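Local coordinates for Lpg0393 helical bundle domain-containing protein (Legionella pneumophila subsp. pneumophila str. Philadelphia 1, PDB 4R0G) that acts as a guanine-nucleotide exchange factor for the small GTPases Rab5, Rab21 and Rab22, at residues E42-L47 with I89-F94. Sequence-based numbering, arbitrary orientation.
Sequences EMVSLL and ISIALF
The carbonyl oxygen of Ile-89, a residue packed against Leu-47, is approached by two backbone N-H groups of its own helix, both in weak hydrogen bonds: Leu-93 N lies 3.0 Å and Ala-92 N 3.1 Å from Ile-89 O. No hydrogen bond links segments 42-47 and 89-94; their side chains meet through apolar contacts. Ala-92 directs its methyl group at the neighbouring helix, where its CB lies 3.5 Å from Leu-47 CB. The same leucine reaches past this methyl with one branch, placing CD2 3.6 Å from Ile-89 CA and 3.7 Å from Ile-89 CG1; the two side chains cross at about a right angle. The helical VPS9-like domain here brings together helices 40-53 and 80-101, with the axes of these short segments 8.6 Å apart and crossing at -57°. Within these segments the small residue Ala-92 sits where the CA atoms come nearest, facing Val-44. With Val-44 CG1 anti to the backbone N (chi1 167°), this methyl lies over the 80-101 backbone, 3.7 Å from Ala-92 CA and close to Ile-91 O. Both Val-44 methyls also meet Ile-91 CG2, each at 4.1 Å, on the more exposed flank. Leu-47 and Ile-89 belong to the buried side: Leu-47 also touches Ile-27 of helix 23-30, while Ile-89 rests on Phe-64 of helix 58-71.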
loop_
_atom_site.group_PDB
_atom_site.type_symbol
_atom_site.label_atom_id
_atom_site.label_comp_id
_atom_site.label_asym_id
_atom_site.label_seq_id
_atom_site.Cartn_x
_atom_site.Cartn_y
_atom_site.Cartn_z
ATOM N N GLU A 42 -12.438 10.658 21.417
ATOM C CA GLU A 42 -13.163 9.839 22.394
ATOM C C GLU A 42 -12.608 8.416 22.386
ATOM O O GLU A 42 -12.346 7.795 23.430
ATOM C CB GLU A 42 -14.652 9.827 22.059
ATOM N N MET A 43 -12.437 7.919 21.170
ATOM C CA MET A 43 -11.901 6.602 20.888
ATOM C C MET A 43 -10.470 6.411 21.393
ATOM O O MET A 43 -10.067 5.306 21.747
ATOM C CB MET A 43 -11.952 6.405 19.381
ATOM C CG MET A 43 -11.552 5.046 18.972
ATOM S SD MET A 43 -12.446 3.818 19.949
ATOM C CE MET A 43 -11.545 2.417 19.448
ATOM N N VAL A 44 -9.697 7.489 21.401
ATOM C CA VAL A 44 -8.330 7.440 21.880
ATOM C C VAL A 44 -8.375 7.482 23.393
ATOM O O VAL A 44 -7.547 6.865 24.072
ATOM C CB VAL A 44 -7.497 8.615 21.325
ATOM C CG1 VAL A 44 -6.152 8.758 22.085
ATOM C CG2 VAL A 44 -7.275 8.429 19.845
ATOM N N SER A 45 -9.367 8.210 23.905
ATOM C CA SER A 45 -9.603 8.316 25.334
ATOM C C SER A 45 -9.906 6.960 25.923
ATOM O O SER A 45 -9.228 6.531 26.854
ATOM C CB SER A 45 -10.733 9.294 25.619
ATOM O OG SER A 45 -10.330 10.598 25.249
ATOM N N LEU A 46 -10.892 6.271 25.358
ATOM C CA LEU A 46 -11.213 4.915 25.812
ATOM C C LEU A 46 -9.995 3.951 25.783
ATOM O O LEU A 46 -9.678 3.282 26.797
ATOM C CB LEU A 46 -12.421 4.361 25.048
ATOM C CG LEU A 46 -13.686 5.240 25.006
ATOM C CD1 LEU A 46 -14.649 4.757 23.947
ATOM C CD2 LEU A 46 -14.407 5.256 26.336
ATOM N N LEU A 47 -9.307 3.900 24.639
ATOM C CA LEU A 47 -8.047 3.156 24.529
ATOM C C LEU A 47 -7.051 3.482 25.646
ATOM O O LEU A 47 -6.419 2.581 26.163
ATOM C CB LEU A 47 -7.368 3.430 23.208
ATOM C CG LEU A 47 -7.492 2.396 22.115
ATOM C CD1 LEU A 47 -8.868 2.444 21.537
ATOM C CD2 LEU A 47 -6.483 2.733 21.032
ATOM N N ILE A 89 -4.154 3.470 17.602
ATOM C CA ILE A 89 -3.651 2.883 18.821
ATOM C C ILE A 89 -2.377 3.615 19.230
ATOM O O ILE A 89 -2.117 3.820 20.412
ATOM C CB ILE A 89 -3.432 1.369 18.676
ATOM C CG1 ILE A 89 -4.783 0.664 18.527
ATOM C CG2 ILE A 89 -2.694 0.826 19.860
ATOM C CD1 ILE A 89 -4.683 -0.818 18.253
ATOM N N SER A 90 -1.607 4.068 18.253
ATOM C CA SER A 90 -0.366 4.773 18.577
ATOM C C SER A 90 -0.658 6.134 19.206
ATOM O O SER A 90 0.121 6.647 20.023
ATOM C CB SER A 90 0.588 4.872 17.363
ATOM O OG SER A 90 0.006 5.561 16.290
ATOM N N ILE A 91 -1.800 6.705 18.849
ATOM C CA ILE A 91 -2.155 8.004 19.402
ATOM C C ILE A 91 -2.560 7.831 20.860
ATOM O O ILE A 91 -2.385 8.754 21.674
ATOM C CB ILE A 91 -3.236 8.725 18.583
ATOM C CG1 ILE A 91 -2.723 8.983 17.164
ATOM C CG2 ILE A 91 -3.570 10.031 19.202
ATOM C CD1 ILE A 91 -3.787 9.537 16.262
ATOM N N ALA A 92 -3.065 6.640 21.204
ATOM C CA ALA A 92 -3.366 6.343 22.612
ATOM C C ALA A 92 -2.107 5.989 23.385
ATOM O O ALA A 92 -2.041 6.178 24.586
ATOM C CB ALA A 92 -4.352 5.237 22.725
ATOM N N LEU A 93 -1.116 5.474 22.667
ATOM C CA LEU A 93 0.108 4.933 23.252
ATOM C C LEU A 93 0.945 5.985 23.986
ATOM O O LEU A 93 1.487 5.747 25.078
ATOM C CB LEU A 93 0.954 4.304 22.147
ATOM C CG LEU A 93 2.392 4.001 22.583
ATOM C CD1 LEU A 93 2.406 2.913 23.627
ATOM C CD2 LEU A 93 3.272 3.602 21.409
ATOM N N PHE A 94 1.047 7.144 23.354
ATOM C CA PHE A 94 1.942 8.178 23.816
ATOM C C PHE A 94 1.491 8.754 25.144
ATOM O O PHE A 94 2.310 8.867 26.052
ATOM C CB PHE A 94 2.185 9.239 22.731
ATOM C CG PHE A 94 2.726 8.668 21.452
ATOM C CD1 PHE A 94 3.817 7.824 21.469
ATOM C CD2 PHE A 94 2.120 8.929 20.246
ATOM C CE1 PHE A 94 4.301 7.280 20.299
ATOM C CE2 PHE A 94 2.609 8.378 19.073
ATOM C CZ PHE A 94 3.687 7.557 19.109
#